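Local coordinates for protein secreted effector CSEP0064 (Blumeria graminis f. sp. hordei, PDB 6FMB) that binds host RNA as a non-catalytic homologue of fungal RNases and protects host ribosomal RNA from degradation induced by ribosome-inactivating proteins, so raising plant susceptibility to infection, at residues D8-P13 and V56-A61; E30-Y35 and N62-A67; Y35-I40 and V51-V56; K69-T74 and F84-S89. One frame throughout, in Å; residues are numbered along the deposited sequence.

Interaction 1 of 4, residues D8-P13 and V56-A61; sequences DGTEIP and VEDSDA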
# COMPACT_ATOMS: atom_id res chain seq x y z
N ASP A 8 -3.08 2.40 -13.39
CA ASP A 8 -2.75 2.07 -14.77
C ASP A 8 -3.93 1.37 -15.50
O ASP A 8 -3.73 0.40 -16.22
CB ASP A 8 -1.49 1.16 -14.74
CG ASP A 8 -0.57 1.32 -15.95
OD1 ASP A 8 -0.85 2.08 -16.90
OD2 ASP A 8 0.46 0.62 -15.94
N GLY A 9 -5.14 1.86 -15.28
CA GLY A 9 -6.34 1.30 -15.94
C GLY A 9 -7.09 0.17 -15.22
O GLY A 9 -8.03 -0.41 -15.80
N THR A 10 -6.70 -0.14 -14.00
CA THR A 10 -7.35 -1.15 -13.14
C THR A 10 -7.79 -0.46 -11.86
O THR A 10 -7.01 0.26 -11.24
CB THR A 10 -6.38 -2.33 -12.84
OG1 THR A 10 -6.04 -3.02 -14.06
CG2 THR A 10 -7.00 -3.33 -11.87
N GLU A 11 -9.06 -0.67 -11.47
CA GLU A 11 -9.57 -0.12 -10.22
C GLU A 11 -9.12 -0.96 -9.02
O GLU A 11 -9.34 -2.18 -9.00
CB GLU A 11 -11.10 -0.07 -10.25
CG GLU A 11 -11.68 0.33 -8.91
CD GLU A 11 -13.15 0.63 -8.93
OE1 GLU A 11 -13.68 0.94 -10.01
OE2 GLU A 11 -13.75 0.62 -7.85
N ILE A 12 -8.54 -0.29 -8.03
CA ILE A 12 -8.28 -0.89 -6.72
C ILE A 12 -9.36 -0.35 -5.78
O ILE A 12 -9.40 0.87 -5.53
CB ILE A 12 -6.88 -0.53 -6.18
CG1 ILE A 12 -5.76 -0.90 -7.18
CG2 ILE A 12 -6.66 -1.20 -4.82
CD1 ILE A 12 -5.75 -2.30 -7.68
N PRO A 13 -10.22 -1.24 -5.26
CA PRO A 13 -11.27 -0.78 -4.36
C PRO A 13 -10.74 -0.02 -3.14
O PRO A 13 -9.78 -0.45 -2.52
CB PRO A 13 -11.94 -2.09 -3.91
CG PRO A 13 -11.65 -3.10 -4.96
CD PRO A 13 -10.31 -2.70 -5.50
N VAL A 56 -1.48 -4.97 -1.97
CA VAL A 56 -2.94 -4.84 -2.06
C VAL A 56 -3.39 -5.54 -3.35
O VAL A 56 -2.63 -5.64 -4.32
CB VAL A 56 -3.37 -3.33 -1.97
CG1 VAL A 56 -2.95 -2.54 -3.20
CG2 VAL A 56 -4.87 -3.16 -1.73
N GLU A 57 -4.64 -6.04 -3.32
CA GLU A 57 -5.27 -6.76 -4.43
C GLU A 57 -6.24 -5.88 -5.20
O GLU A 57 -6.80 -4.93 -4.64
CB GLU A 57 -6.11 -7.92 -3.89
CG GLU A 57 -5.37 -8.93 -3.04
CD GLU A 57 -4.51 -9.85 -3.87
OE1 GLU A 57 -4.49 -9.69 -5.11
OE2 GLU A 57 -3.86 -10.75 -3.31
N ASP A 58 -6.46 -6.21 -6.46
CA ASP A 58 -7.54 -5.61 -7.24
C ASP A 58 -8.88 -6.35 -7.09
O ASP A 58 -9.89 -5.87 -7.56
CB ASP A 58 -7.13 -5.44 -8.72
CG ASP A 58 -6.97 -6.75 -9.50
OD1 ASP A 58 -7.51 -7.79 -9.10
OD2 ASP A 58 -6.34 -6.72 -10.57
N SER A 59 -8.87 -7.50 -6.42
CA SER A 59 -10.03 -8.36 -6.24
C SER A 59 -10.57 -8.29 -4.81
O SER A 59 -10.01 -7.58 -3.97
CB SER A 59 -9.61 -9.78 -6.54
OG SER A 59 -8.57 -10.16 -5.69
N ASP A 60 -11.64 -9.03 -4.52
CA ASP A 60 -12.32 -8.98 -3.22
C ASP A 60 -11.62 -9.87 -2.17
O ASP A 60 -12.15 -10.88 -1.69
CB ASP A 60 -13.79 -9.40 -3.38
CG ASP A 60 -14.62 -9.11 -2.16
OD1 ASP A 60 -14.41 -8.06 -1.50
OD2 ASP A 60 -15.51 -9.92 -1.89
N ALA A 61 -10.40 -9.47 -1.82
CA ALA A 61 -9.54 -10.26 -0.97
C ALA A 61 -8.42 -9.37 -0.47
O ALA A 61 -8.14 -8.33 -1.06
CB ALA A 61 -8.95 -11.41 -1.78
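I12 and D58 lead a van der Waals contact between the edge strand 10-13 and the loop that follows strand 51-56. The CD1 methyl of I12 lies 3.6 Å from D58 CB, and the two side chains cross at about a right angle. The other branch of I12 reaches back toward the strand. Its CG2, anti to the backbone N, sits 3.7 Å from E57 O and 4.1 Å from V56 CG2. T10 brings a further methyl to D58: its CG2 is 3.7 Å from D58 OD2. D58 CB touches methyls of both T10 and I12. The protein is built like the fungal RNases, with a small sheet and a larger four-stranded sheet beside the helix 14-24. Strand 10-13 belongs to the small sheet and strand 51-56 to the large one, so this contact brings the two together. P13, at the N-cap position of the helix, lays its CD 3.8 Å from D58 O. The first helical turn holds the loop by polar groups: N16 ND2 donates to E57 O and S59 O, and R15 forms a salt bridge with D60. Y70 of strand 70-75 touches T10, I12, V56 and D58.

Interaction 2 of 4, residues E30-Y35 and N62-A67; sequences ESFHGY and NWQGGA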
# COMPACT_ATOMS: atom_id res chain seq x y z
N GLU A 30 8.57 -7.68 7.71
CA GLU A 30 8.78 -8.77 6.74
C GLU A 30 8.32 -10.14 7.21
O GLU A 30 8.77 -11.13 6.71
CB GLU A 30 10.26 -8.78 6.28
CG GLU A 30 10.47 -7.52 5.46
CD GLU A 30 11.80 -7.28 4.83
OE1 GLU A 30 12.03 -6.10 4.50
OE2 GLU A 30 12.55 -8.20 4.59
N SER A 31 7.39 -10.18 8.15
CA SER A 31 7.01 -11.47 8.78
C SER A 31 5.73 -12.09 8.22
O SER A 31 5.44 -13.25 8.54
CB SER A 31 6.88 -11.28 10.28
OG SER A 31 5.71 -10.55 10.61
N PHE A 32 4.97 -11.34 7.42
CA PHE A 32 3.72 -11.86 6.83
C PHE A 32 3.95 -12.05 5.34
O PHE A 32 3.80 -11.11 4.55
CB PHE A 32 2.54 -10.92 7.13
CG PHE A 32 1.20 -11.47 6.70
CD1 PHE A 32 0.55 -12.45 7.46
CD2 PHE A 32 0.58 -11.00 5.55
CE1 PHE A 32 -0.68 -12.95 7.06
CE2 PHE A 32 -0.66 -11.50 5.15
CZ PHE A 32 -1.29 -12.46 5.92
N HIS A 33 4.40 -13.25 4.98
CA HIS A 33 4.73 -13.59 3.59
C HIS A 33 5.71 -12.57 2.98
O HIS A 33 5.61 -12.24 1.82
CB HIS A 33 3.42 -13.72 2.77
CG HIS A 33 2.44 -14.68 3.38
ND1 HIS A 33 2.44 -16.02 3.08
CD2 HIS A 33 1.44 -14.49 4.28
CE1 HIS A 33 1.48 -16.62 3.76
NE2 HIS A 33 0.86 -15.72 4.50
N GLY A 34 6.67 -12.13 3.80
CA GLY A 34 7.71 -11.22 3.34
C GLY A 34 7.46 -9.73 3.55
O GLY A 34 8.35 -8.92 3.26
N TYR A 35 6.29 -9.38 4.09
CA TYR A 35 5.86 -7.98 4.24
C TYR A 35 5.42 -7.73 5.68
O TYR A 35 5.08 -8.69 6.39
CB TYR A 35 4.74 -7.68 3.21
CG TYR A 35 5.32 -7.69 1.81
CD1 TYR A 35 5.47 -8.88 1.11
CD2 TYR A 35 5.84 -6.53 1.23
CE1 TYR A 35 6.08 -8.92 -0.14
CE2 TYR A 35 6.43 -6.55 -0.03
CZ TYR A 35 6.56 -7.74 -0.70
OH TYR A 35 7.17 -7.78 -1.92
N ASN A 62 -7.79 -9.82 0.60
CA ASN A 62 -6.55 -9.25 1.13
C ASN A 62 -5.35 -10.10 0.71
O ASN A 62 -5.45 -11.31 0.58
CB ASN A 62 -6.66 -9.10 2.66
CG ASN A 62 -7.82 -8.20 3.07
OD1 ASN A 62 -8.76 -8.61 3.81
ND2 ASN A 62 -7.80 -6.99 2.55
N TRP A 63 -4.22 -9.45 0.47
CA TRP A 63 -3.03 -10.15 -0.01
C TRP A 63 -2.40 -11.03 1.08
O TRP A 63 -2.31 -10.61 2.24
CB TRP A 63 -2.02 -9.14 -0.55
CG TRP A 63 -0.77 -9.74 -1.18
CD1 TRP A 63 -0.55 -9.96 -2.51
CD2 TRP A 63 0.43 -10.14 -0.50
NE1 TRP A 63 0.70 -10.48 -2.69
CE2 TRP A 63 1.32 -10.62 -1.49
CE3 TRP A 63 0.83 -10.14 0.83
CZ2 TRP A 63 2.58 -11.10 -1.16
CZ3 TRP A 63 2.08 -10.61 1.16
CH2 TRP A 63 2.95 -11.08 0.15
N GLN A 64 -1.93 -12.21 0.69
CA GLN A 64 -1.27 -13.13 1.64
C GLN A 64 -0.40 -14.16 0.93
O GLN A 64 -0.49 -15.37 1.18
CB GLN A 64 -2.27 -13.77 2.61
CG GLN A 64 -3.54 -14.29 1.97
CD GLN A 64 -4.67 -14.54 2.97
OE1 GLN A 64 -5.52 -15.41 2.76
NE2 GLN A 64 -4.72 -13.74 4.00
N GLY A 65 0.48 -13.64 0.09
CA GLY A 65 1.59 -14.38 -0.51
C GLY A 65 1.59 -14.31 -2.01
O GLY A 65 0.61 -13.97 -2.64
N GLY A 66 2.74 -14.66 -2.57
CA GLY A 66 2.91 -14.72 -4.02
C GLY A 66 3.35 -13.40 -4.63
O GLY A 66 3.91 -12.53 -3.96
N ALA A 67 3.10 -13.26 -5.93
CA ALA A 67 3.43 -12.07 -6.70
C ALA A 67 2.83 -10.80 -6.07
O ALA A 67 1.72 -10.84 -5.54
CB ALA A 67 2.88 -12.23 -8.10
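W63, its CG anti to the backbone N (chi1 -176°), pushes the CH2 corner of its indole against the 30-35 loop. CH2 lies 3.3 Å from H33 O, which sits at the ring edge near its plane, and 3.5 Å from Y35 CD1. The Y35 and W63 planes are 82° apart. H33 CB also touches W63 CH2, at 3.7 Å. The H33 imidazole covers the next peptide: Q64 O stands over the centre of the ring face, 3.5 Å from H33 CE1. F32 meets the same backbone at its rim, with CE2 3.5 Å from W63 O in the ring plane and CZ 3.7 Å from Q64 CB. Further out, W63 NE1 donates to A67 O at 3.0 Å. This nearly straight bond (167°) lies in the indole plane, while NE1 sits above the plane of the carbonyl. G65 N rests over one face of the indole. P55 and V68 also touch W63, and Y27 stacks on F32. In the 30-35 loop, F32 N bonds to Y35 O and Y35 N to F32 O. This is a type I' beta turn from F32 to Y35, with S31 and F32 both facing Y35 as a classic beta bulge.

Interaction 3 of 4, residues Y35-I40 and V51-V56; sequences YPATFI and VRQFPV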
# COMPACT_ATOMS: atom_id res chain seq x y z
N TYR A 35 6.29 -9.38 4.09
CA TYR A 35 5.86 -7.98 4.24
C TYR A 35 5.42 -7.73 5.68
O TYR A 35 5.08 -8.69 6.39
CB TYR A 35 4.74 -7.68 3.21
CG TYR A 35 5.32 -7.69 1.81
CD1 TYR A 35 5.47 -8.88 1.11
CD2 TYR A 35 5.84 -6.53 1.23
CE1 TYR A 35 6.08 -8.92 -0.14
CE2 TYR A 35 6.43 -6.55 -0.03
CZ TYR A 35 6.56 -7.74 -0.70
OH TYR A 35 7.17 -7.78 -1.92
N PRO A 36 5.36 -6.49 6.15
CA PRO A 36 5.68 -5.24 5.45
C PRO A 36 7.16 -4.90 5.39
O PRO A 36 7.95 -5.34 6.25
CB PRO A 36 4.97 -4.19 6.34
CG PRO A 36 5.10 -4.77 7.72
CD PRO A 36 4.87 -6.24 7.51
N ALA A 37 7.54 -4.09 4.41
CA ALA A 37 8.81 -3.38 4.47
C ALA A 37 8.63 -2.19 5.41
O ALA A 37 7.52 -1.62 5.50
CB ALA A 37 9.25 -2.90 3.09
N THR A 38 9.71 -1.79 6.09
CA THR A 38 9.65 -0.65 7.00
C THR A 38 10.67 0.40 6.59
O THR A 38 11.77 0.10 6.09
CB THR A 38 9.90 -1.06 8.46
OG1 THR A 38 11.24 -1.55 8.62
CG2 THR A 38 8.91 -2.11 8.91
N PHE A 39 10.30 1.65 6.83
CA PHE A 39 11.15 2.82 6.56
C PHE A 39 11.12 3.65 7.83
O PHE A 39 10.13 4.33 8.11
CB PHE A 39 10.63 3.63 5.37
CG PHE A 39 10.57 2.84 4.10
CD1 PHE A 39 9.47 2.04 3.80
CD2 PHE A 39 11.62 2.88 3.19
CE1 PHE A 39 9.43 1.30 2.62
CE2 PHE A 39 11.57 2.16 2.01
CZ PHE A 39 10.48 1.36 1.73
N ILE A 40 12.20 3.55 8.61
CA ILE A 40 12.25 4.13 9.94
C ILE A 40 13.01 5.47 9.93
O ILE A 40 13.43 5.97 8.89
CB ILE A 40 12.83 3.11 10.98
CG1 ILE A 40 14.31 2.75 10.70
CG2 ILE A 40 11.96 1.84 11.01
CD1 ILE A 40 15.01 2.14 11.91
N VAL A 51 7.08 4.68 7.89
CA VAL A 51 6.28 4.30 6.73
C VAL A 51 6.45 2.79 6.49
O VAL A 51 7.54 2.23 6.71
CB VAL A 51 6.68 5.14 5.49
CG1 VAL A 51 6.12 4.56 4.19
CG2 VAL A 51 6.18 6.56 5.66
N ARG A 52 5.38 2.15 6.04
CA ARG A 52 5.38 0.74 5.72
C ARG A 52 4.80 0.50 4.33
O ARG A 52 3.90 1.21 3.86
CB ARG A 52 4.61 -0.06 6.77
CG ARG A 52 5.33 -0.11 8.11
CD ARG A 52 4.60 -0.94 9.14
NE ARG A 52 5.44 -1.13 10.31
CZ ARG A 52 5.41 -2.18 11.12
NH1 ARG A 52 4.50 -3.12 10.97
NH2 ARG A 52 6.29 -2.25 12.11
N GLN A 53 5.35 -0.53 3.68
CA GLN A 53 4.91 -1.02 2.38
C GLN A 53 4.16 -2.33 2.57
O GLN A 53 4.69 -3.25 3.20
CB GLN A 53 6.09 -1.24 1.44
CG GLN A 53 5.69 -1.64 0.01
CD GLN A 53 6.54 -2.71 -0.63
OE1 GLN A 53 7.39 -3.29 0.01
NE2 GLN A 53 6.28 -3.00 -1.90
N PHE A 54 2.93 -2.43 2.03
CA PHE A 54 2.16 -3.67 2.16
C PHE A 54 1.39 -3.89 0.87
O PHE A 54 0.82 -2.93 0.31
CB PHE A 54 1.22 -3.62 3.38
CG PHE A 54 0.68 -4.97 3.78
CD1 PHE A 54 1.41 -5.81 4.63
CD2 PHE A 54 -0.55 -5.43 3.33
CE1 PHE A 54 0.95 -7.07 4.97
CE2 PHE A 54 -1.02 -6.69 3.69
CZ PHE A 54 -0.27 -7.51 4.51
N PRO A 55 1.36 -5.13 0.36
CA PRO A 55 0.68 -5.34 -0.91
C PRO A 55 -0.84 -5.22 -0.83
O PRO A 55 -1.44 -5.36 0.26
CB PRO A 55 1.11 -6.78 -1.31
CG PRO A 55 2.35 -7.06 -0.52
CD PRO A 55 2.04 -6.38 0.79
N VAL A 56 -1.48 -4.97 -1.97
CA VAL A 56 -2.94 -4.84 -2.06
C VAL A 56 -3.39 -5.54 -3.35
O VAL A 56 -2.63 -5.64 -4.32
CB VAL A 56 -3.37 -3.33 -1.97
CG1 VAL A 56 -2.95 -2.54 -3.20
CG2 VAL A 56 -4.87 -3.16 -1.73
O HOH W 1 7.46 -5.35 -3.29
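Q53 and Y35 carry one end of this antiparallel pairing and F39 the other. The Q53 chain leaves the backbone with CG anti to N (chi1 -175°) and bends at chi2. Its amide then stands beside the Y35 ring. OE1 lies 3.4 Å from Y35 CE2, near the ring plane, and 3.6 Å from the methyl of A37. The NE2 end donates to a water that also bonds to Y35 OH at 2.8 Å. The phenol thus has Q53 at its edge and, through the water, at its tip. One ring face of Y35 is taken by P55: CG stands over the centre, 3.8 Å from the centroid, in a CH-pi contact only 10° off the normal. F39 turns its ring edge to the partner strand, with CD1 3.5 Å from V51 O. The same carbonyl accepts from F39 N at 2.8 Å. V51 N returns a bond to F39 O, and A37 and Q53 exchange a second pair. T38 and R52 form the non-hydrogen-bonded pair between them, and the T38 CG2 methyl lies over one face of the R52 guanidinium. That group forms a salt bridge with E50, just before the strand, and bonds to the carbonyls of A24 and Y27. The direct hydrogen bonds between the strands are all backbone to backbone, and packing such as P55 on Y35 adds to them. The polar side chains work otherwise: Q53 reaches Y35 through the water, while R52 pairs with E50 and ties its strand to the A24 and Y27 carbonyls.

Interaction 4 of 4, residues K69-T74 and F84-S89; sequences KYYILT and FSSVGS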
# COMPACT_ATOMS: atom_id res chain seq x y z
N LYS A 69 1.71 -7.17 -7.32
CA LYS A 69 1.35 -6.35 -8.49
C LYS A 69 1.00 -4.90 -8.12
O LYS A 69 1.24 -3.99 -8.92
CB LYS A 69 0.13 -6.94 -9.20
CG LYS A 69 0.41 -8.22 -10.00
CD LYS A 69 -0.85 -8.84 -10.62
CE LYS A 69 -1.71 -7.81 -11.35
NZ LYS A 69 -2.74 -8.37 -12.28
N TYR A 70 0.34 -4.72 -6.97
CA TYR A 70 -0.01 -3.41 -6.41
C TYR A 70 0.40 -3.38 -4.95
O TYR A 70 0.40 -4.41 -4.27
CB TYR A 70 -1.53 -3.13 -6.50
CG TYR A 70 -2.11 -3.45 -7.86
CD1 TYR A 70 -1.94 -2.57 -8.92
CD2 TYR A 70 -2.79 -4.65 -8.11
CE1 TYR A 70 -2.45 -2.84 -10.18
CE2 TYR A 70 -3.30 -4.93 -9.38
CZ TYR A 70 -3.11 -4.02 -10.41
OH TYR A 70 -3.58 -4.26 -11.67
N TYR A 71 0.72 -2.19 -4.46
CA TYR A 71 1.05 -2.03 -3.04
C TYR A 71 0.75 -0.64 -2.56
O TYR A 71 0.62 0.29 -3.36
CB TYR A 71 2.52 -2.39 -2.76
CG TYR A 71 3.56 -1.53 -3.49
CD1 TYR A 71 4.04 -0.36 -2.90
CD2 TYR A 71 4.09 -1.93 -4.71
CE1 TYR A 71 4.99 0.40 -3.54
CE2 TYR A 71 5.06 -1.16 -5.36
CZ TYR A 71 5.50 0.01 -4.77
OH TYR A 71 6.46 0.77 -5.41
N ILE A 72 0.62 -0.49 -1.24
CA ILE A 72 0.49 0.82 -0.61
C ILE A 72 1.78 1.19 0.11
O ILE A 72 2.55 0.32 0.52
CB ILE A 72 -0.73 0.87 0.35
CG1 ILE A 72 -0.49 0.12 1.66
CG2 ILE A 72 -1.97 0.35 -0.36
CD1 ILE A 72 -1.44 0.58 2.75
N LEU A 73 1.96 2.49 0.27
CA LEU A 73 2.90 3.06 1.25
C LEU A 73 2.06 3.92 2.19
O LEU A 73 1.23 4.73 1.73
CB LEU A 73 3.99 3.90 0.60
CG LEU A 73 4.94 3.19 -0.37
CD1 LEU A 73 5.91 4.18 -0.99
CD2 LEU A 73 5.71 2.09 0.31
N THR A 74 2.26 3.75 3.50
CA THR A 74 1.47 4.47 4.48
C THR A 74 2.23 4.70 5.78
O THR A 74 3.08 3.88 6.14
CB THR A 74 0.16 3.68 4.76
OG1 THR A 74 -0.74 4.47 5.53
CG2 THR A 74 0.43 2.32 5.46
N PHE A 84 0.49 2.18 -5.52
CA PHE A 84 1.39 1.98 -6.67
C PHE A 84 1.16 0.64 -7.32
O PHE A 84 0.70 -0.30 -6.68
CB PHE A 84 2.86 2.03 -6.21
CG PHE A 84 3.21 3.30 -5.53
CD1 PHE A 84 3.63 4.39 -6.26
CD2 PHE A 84 3.03 3.43 -4.17
CE1 PHE A 84 3.89 5.61 -5.64
CE2 PHE A 84 3.27 4.63 -3.55
CZ PHE A 84 3.69 5.73 -4.28
N SER A 85 1.50 0.58 -8.61
CA SER A 85 1.62 -0.69 -9.32
C SER A 85 3.10 -0.99 -9.54
O SER A 85 3.90 -0.08 -9.71
CB SER A 85 0.90 -0.57 -10.66
OG SER A 85 0.77 -1.83 -11.27
N SER A 86 3.47 -2.26 -9.55
CA SER A 86 4.88 -2.67 -9.76
C SER A 86 5.26 -2.74 -11.25
O SER A 86 5.61 -3.81 -11.78
CB SER A 86 5.16 -4.01 -9.06
OG SER A 86 4.85 -3.92 -7.66
N VAL A 87 5.22 -1.57 -11.88
CA VAL A 87 5.60 -1.31 -13.26
C VAL A 87 6.72 -0.23 -13.27
O VAL A 87 7.41 -0.05 -12.26
CB VAL A 87 4.34 -0.97 -14.08
CG1 VAL A 87 3.36 -2.13 -14.01
CG2 VAL A 87 3.63 0.29 -13.60
N GLY A 88 6.89 0.55 -14.32
CA GLY A 88 8.00 1.48 -14.33
C GLY A 88 7.49 2.88 -14.12
O GLY A 88 6.97 3.24 -13.06
N SER A 89 7.64 3.61 -15.24
CA SER A 89 7.20 4.99 -15.37
C SER A 89 5.87 5.22 -14.71
O SER A 89 5.77 6.01 -13.77
CB SER A 89 7.11 5.38 -16.86
OG SER A 89 8.39 5.68 -17.39
O HOH W 2 1.20 -4.35 -11.89
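F84 packs on Y71 across the hairpin of strands 70-75 and 81-85. Its CB lies over one face of the Y71 ring, toward the rim, 3.6 Å from Y71 CZ. This is a CH-pi contact, with CB 3.9 Å from the ring centroid. Next, F84 CG is 3.9 Å from Y71 CE1. CD2 is the last F84 atom near the tyrosine, 3.7 Å from Y71 CE1. CE2 leaves Y71 and meets L73, 3.7 Å from its CD1; the two side chains cross at about a right angle. The ring planes of F84 and Y71 are near parallel (27°) but slid apart, so they barely overlap. Y71 has CG between the backbone N and the carbonyl carbon (chi1 61°), which sets its ring where F84 CB can lie over it. The edge of this ring meets S86 OG, 3.6 Å from Y71 CE2. The strands themselves are joined by two backbone bonds, Y71 N to F84 O at 2.9 Å and F84 N to Y71 O. A third, S86 N to K69 O, carries the pairing past the strand end. On the other face of the sheet Y70 turns to V56 and I12. The contact combines a backbone ladder with a partly exposed aromatic and aliphatic patch. On the Y71, L73 and F84 face the packing rests on F84 CB over Y71 and L73 CD1 against F84, with little ring overlap.

From the N terminus, the chain leaves strand 10-13, runs through the helix and two hairpin strands, and returns at 56-61 to close interaction 1. Interaction 2 opens at 30-35, within that span, and closes at 62-67, beyond it, so the two cross. Interaction 3 lies within both spans. It zips the hairpin of strands 37-39 and 51-56, sharing Y35 with interaction 2 and V56 with interaction 1. Interaction 4 follows in series and closes the last hairpin of the large sheet. Strands 51-56 and 70-75 are neighbours there, joining interactions 3 and 4. Y70 of interaction 4 packs against interaction 1, linking the large sheet to the small one.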